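Local coordinates for protein CRISPR-associated endoribonuclease Cas6 1 (Methanocaldococcus jannaschii DSM 2661, PDB 5YI6) that probably cleaves CRISPR transcripts as an RNA-binding endoribonuclease, supplying the crRNAs of antiviral defence, at residues P133-T138 against M194-D199. Numbering follows the deposited sequence.
Sequences PIYLKT and MRIKND
P133 meets M194 and Y135 meets I196 in the C-terminal RAMP-like part of this Cas6, where the run into the hairpin of strands 137-142 and 145-150 passes the turn between the antiparallel strands 182-195 and 201-213. The two pairs are sparse van der Waals contacts, burying 136 Å² in all.

In the first pair the CG corner of the P133 ring meets the thioether end of M194. CG of P133 touches CE of M194 at 3.9 Å and lies about as near its SD, at 4.0 Å. M194 gets there by bending about both CB-CG (chi2 -74°) and CG-SD, which lays SD and CE beside CG of P133. P133 also rests on C204 of strand 201-213.

In the second pair the side chain of I196 stands roughly perpendicular to that of Y135. Y135 carries its ring anti to the backbone N (chi1 177°) and meets I196 through the phenol end: CD1 of I196 lies 4.0 Å from OH of Y135 and, oblique to the ring, 4.3 Å from its CZ. The same ring packs on C202 and C204, joining the hairpin approach to the neighbouring strand as well as to the turn. A bound phosphate, probably from the crystallisation liquor, lies about 5 Å from the side chain of Y135.

Polar bonds lie within the turn. I196 and K197 form the two-residue side of a classic beta bulge, and R195, fully extended, runs alongside. NE of R195 donates to the carbonyl O of K197 at 3.3 Å; this acceptor lies near the guanidinium plane, but the donor stands above the carbonyl plane. R195 also makes a cation-pi contact with Y25. Beyond it, NH2 of R195 makes a weak bond to the carbonyl O of N198, 2.8 Å long but bent to 128° at the hydrogen.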
ATOM      1  N   PRO A 133      -6.565  -0.029  -1.116  1.00 17.81           N
ATOM      2  CA  PRO A 133      -7.548   1.027  -0.809  1.00 17.93           C
ATOM      3  C   PRO A 133      -7.055   1.943   0.314  1.00 18.23           C
ATOM      4  O   PRO A 133      -6.206   1.576   1.130  1.00 12.99           O
ATOM      5  CB  PRO A 133      -8.806   0.248  -0.394  1.00 21.63           C
ATOM      6  CG  PRO A 133      -8.303  -1.073   0.144  1.00 19.18           C
ATOM      7  CD  PRO A 133      -7.061  -1.382  -0.767  1.00 17.33           C
ATOM      8  N   ILE A 134      -7.652   3.153   0.360  1.00 17.96           N
ATOM      9  CA  ILE A 134      -7.248   4.221   1.282  1.00 15.03           C
ATOM     10  C   ILE A 134      -8.053   4.103   2.559  1.00 13.97           C
ATOM     11  O   ILE A 134      -9.284   3.970   2.527  1.00 20.53           O
ATOM     12  CB  ILE A 134      -7.417   5.603   0.628  1.00 19.46           C
ATOM     13  CG1 ILE A 134      -6.332   5.776  -0.442  1.00 18.88           C
ATOM     14  CG2 ILE A 134      -7.382   6.781   1.684  1.00 17.02           C
ATOM     15  CD1 ILE A 134      -6.625   6.894  -1.439  1.00 21.79           C
ATOM     16  N   TYR A 135      -7.344   4.139   3.676  1.00 14.63           N
ATOM     17  CA  TYR A 135      -7.926   4.099   5.002  1.00 15.65           C
ATOM     18  C   TYR A 135      -7.765   5.473   5.627  1.00 17.17           C
ATOM     19  O   TYR A 135      -6.673   6.048   5.596  1.00 16.66           O
ATOM     20  CB  TYR A 135      -7.225   3.032   5.840  1.00 16.42           C
ATOM     21  CG  TYR A 135      -7.681   2.941   7.274  1.00 18.64           C
ATOM     22  CD1 TYR A 135      -8.984   2.598   7.590  1.00 23.25           C
ATOM     23  CD2 TYR A 135      -6.789   3.140   8.317  1.00 25.63           C
ATOM     24  CE1 TYR A 135      -9.406   2.484   8.951  1.00 22.91           C
ATOM     25  CE2 TYR A 135      -7.201   3.032   9.652  1.00 30.24           C
ATOM     26  CZ  TYR A 135      -8.504   2.690   9.951  1.00 24.36           C
ATOM     27  OH  TYR A 135      -8.914   2.567  11.256  1.00 25.33           O
ATOM     28  N   LEU A 136      -8.849   5.997   6.204  1.00 16.85           N
ATOM     29  CA  LEU A 136      -8.774   7.324   6.799  1.00 16.28           C
ATOM     30  C   LEU A 136      -9.803   7.362   7.921  1.00 15.52           C
ATOM     31  O   LEU A 136     -10.963   7.070   7.667  1.00 19.23           O
ATOM     32  CB  LEU A 136      -9.066   8.386   5.747  1.00 18.20           C
ATOM     33  CG  LEU A 136      -8.687   9.807   6.129  1.00 21.63           C
ATOM     34  CD1 LEU A 136      -7.162   9.997   6.261  1.00 23.65           C
ATOM     35  CD2 LEU A 136      -9.317  10.764   5.107  1.00 21.22           C
ATOM     36  N   LYS A 137      -9.377   7.643   9.140  1.00 19.28           N
ATOM     37  CA  LYS A 137     -10.314   7.496  10.253  1.00 21.16           C
ATOM     38  C   LYS A 137     -10.300   8.746  11.121  1.00 18.98           C
ATOM     39  O   LYS A 137      -9.366   9.550  11.089  1.00 20.50           O
ATOM     40  CB  LYS A 137      -9.978   6.244  11.081  1.00 19.62           C
ATOM     41  CG  LYS A 137      -8.608   6.383  11.732  1.00 29.20           C
ATOM     42  CD  LYS A 137      -8.285   5.297  12.709  1.00 38.33           C
ATOM     43  CE  LYS A 137      -6.966   5.617  13.379  1.00 45.73           C
ATOM     44  NZ  LYS A 137      -6.961   7.040  13.812  1.00 50.14           N
ATOM     45  N   THR A 138     -11.360   8.891  11.919  1.00 24.44           N
ATOM     46  CA  THR A 138     -11.405   9.958  12.915  1.00 30.51           C
ATOM     47  C   THR A 138     -12.170   9.419  14.115  1.00 25.44           C
ATOM     48  O   THR A 138     -12.984   8.511  13.979  1.00 20.64           O
ATOM     49  CB  THR A 138     -12.025  11.256  12.328  1.00 35.52           C
ATOM     50  OG1 THR A 138     -11.923  12.328  13.271  1.00 37.61           O
ATOM     51  CG2 THR A 138     -13.473  11.076  11.939  1.00 30.15           C
ATOM     52  N   MET A 194     -12.317  -4.242   5.006  1.00 19.10           N
ATOM     53  CA  MET A 194     -10.961  -4.774   5.113  1.00 25.05           C
ATOM     54  C   MET A 194     -10.695  -5.116   6.562  1.00 26.15           C
ATOM     55  O   MET A 194     -10.900  -4.271   7.439  1.00 25.46           O
ATOM     56  CB  MET A 194      -9.886  -3.769   4.626  1.00 22.51           C
ATOM     57  CG  MET A 194     -10.155  -3.142   3.247  1.00 27.42           C
ATOM     58  SD  MET A 194      -9.842  -4.334   1.938  1.00 24.32           S
ATOM     59  CE  MET A 194      -8.053  -4.515   1.928  1.00 18.34           C
ATOM     60  N   ARG A 195     -10.248  -6.347   6.810  1.00 21.96           N
ATOM     61  CA  ARG A 195      -9.834  -6.735   8.149  1.00 19.30           C
ATOM     62  C   ARG A 195      -8.496  -6.092   8.504  1.00 21.23           C
ATOM     63  O   ARG A 195      -7.554  -6.122   7.707  1.00 22.91           O
ATOM     64  CB  ARG A 195      -9.720  -8.255   8.228  1.00 25.79           C
ATOM     65  CG  ARG A 195      -9.487  -8.802   9.605  1.00 25.26           C
ATOM     66  CD  ARG A 195      -9.492 -10.332   9.555  1.00 24.91           C
ATOM     67  NE  ARG A 195      -9.195 -10.883  10.868  1.00 26.57           N
ATOM     68  CZ  ARG A 195      -9.026 -12.177  11.117  1.00 38.14           C
ATOM     69  NH1 ARG A 195      -9.120 -13.065  10.133  1.00 37.97           N
ATOM     70  NH2 ARG A 195      -8.764 -12.581  12.354  1.00 38.76           N
ATOM     71  N   ILE A 196      -8.395  -5.505   9.699  1.00 19.83           N
ATOM     72  CA  ILE A 196      -7.149  -4.864  10.119  1.00 22.75           C
ATOM     73  C   ILE A 196      -6.612  -5.413  11.422  1.00 32.87           C
ATOM     74  O   ILE A 196      -5.444  -5.162  11.743  1.00 47.87           O
ATOM     75  CB  ILE A 196      -7.265  -3.337  10.191  1.00 24.50           C
ATOM     76  CG1 ILE A 196      -8.514  -2.924  10.983  1.00 30.94           C
ATOM     77  CG2 ILE A 196      -7.287  -2.757   8.789  1.00 25.65           C
ATOM     78  CD1 ILE A 196      -8.683  -1.414  11.091  1.00 36.55           C
ATOM     79  N   LYS A 197      -7.399  -6.164  12.167  1.00 33.23           N
ATOM     80  CA  LYS A 197      -6.978  -6.765  13.424  1.00 51.24           C
ATOM     81  C   LYS A 197      -7.782  -8.042  13.553  1.00 57.83           C
ATOM     82  O   LYS A 197      -8.697  -8.292  12.768  1.00 57.54           O
ATOM     83  CB  LYS A 197      -7.179  -5.837  14.634  1.00 46.90           C
ATOM     84  CG  LYS A 197      -6.142  -4.725  14.710  1.00 60.75           C
ATOM     85  CD  LYS A 197      -4.718  -5.293  14.663  1.00 66.46           C
ATOM     86  CE  LYS A 197      -3.653  -4.213  14.868  1.00 71.93           C
ATOM     87  NZ  LYS A 197      -2.278  -4.719  14.572  1.00 76.17           N
ATOM     88  N   ASN A 198      -7.357  -8.910  14.463  1.00 61.98           N
ATOM     89  CA  ASN A 198      -8.032 -10.191  14.618  1.00 66.69           C
ATOM     90  C   ASN A 198      -9.545 -10.012  14.589  1.00 58.47           C
ATOM     91  O   ASN A 198     -10.262 -10.879  14.080  1.00 57.38           O
ATOM     92  CB  ASN A 198      -7.608 -10.885  15.915  1.00 76.73           C
ATOM     93  CG  ASN A 198      -6.103 -11.029  16.027  1.00 86.43           C
ATOM     94  OD1 ASN A 198      -5.488 -10.537  16.977  1.00 90.98           O
ATOM     95  ND2 ASN A 198      -5.496 -11.698  15.049  1.00 86.33           N
ATOM     96  N   ASP A 199     -10.057  -8.897  15.119  1.00 43.99           N
ATOM     97  CA  ASP A 199     -11.500  -8.741  15.108  1.00 56.78           C
ATOM     98  C   ASP A 199     -12.002  -7.410  14.567  1.00 47.25           C
ATOM     99  O   ASP A 199     -13.204  -7.146  14.680  1.00 52.76           O
ATOM    100  CB  ASP A 199     -12.034  -8.901  16.529  1.00 81.58           C
ATOM    101  CG  ASP A 199     -11.528 -10.151  17.185  1.00101.16           C
ATOM    102  OD1 ASP A 199     -11.412 -11.179  16.488  1.00107.61           O
ATOM    103  OD2 ASP A 199     -11.226 -10.101  18.392  1.00106.87           O
TER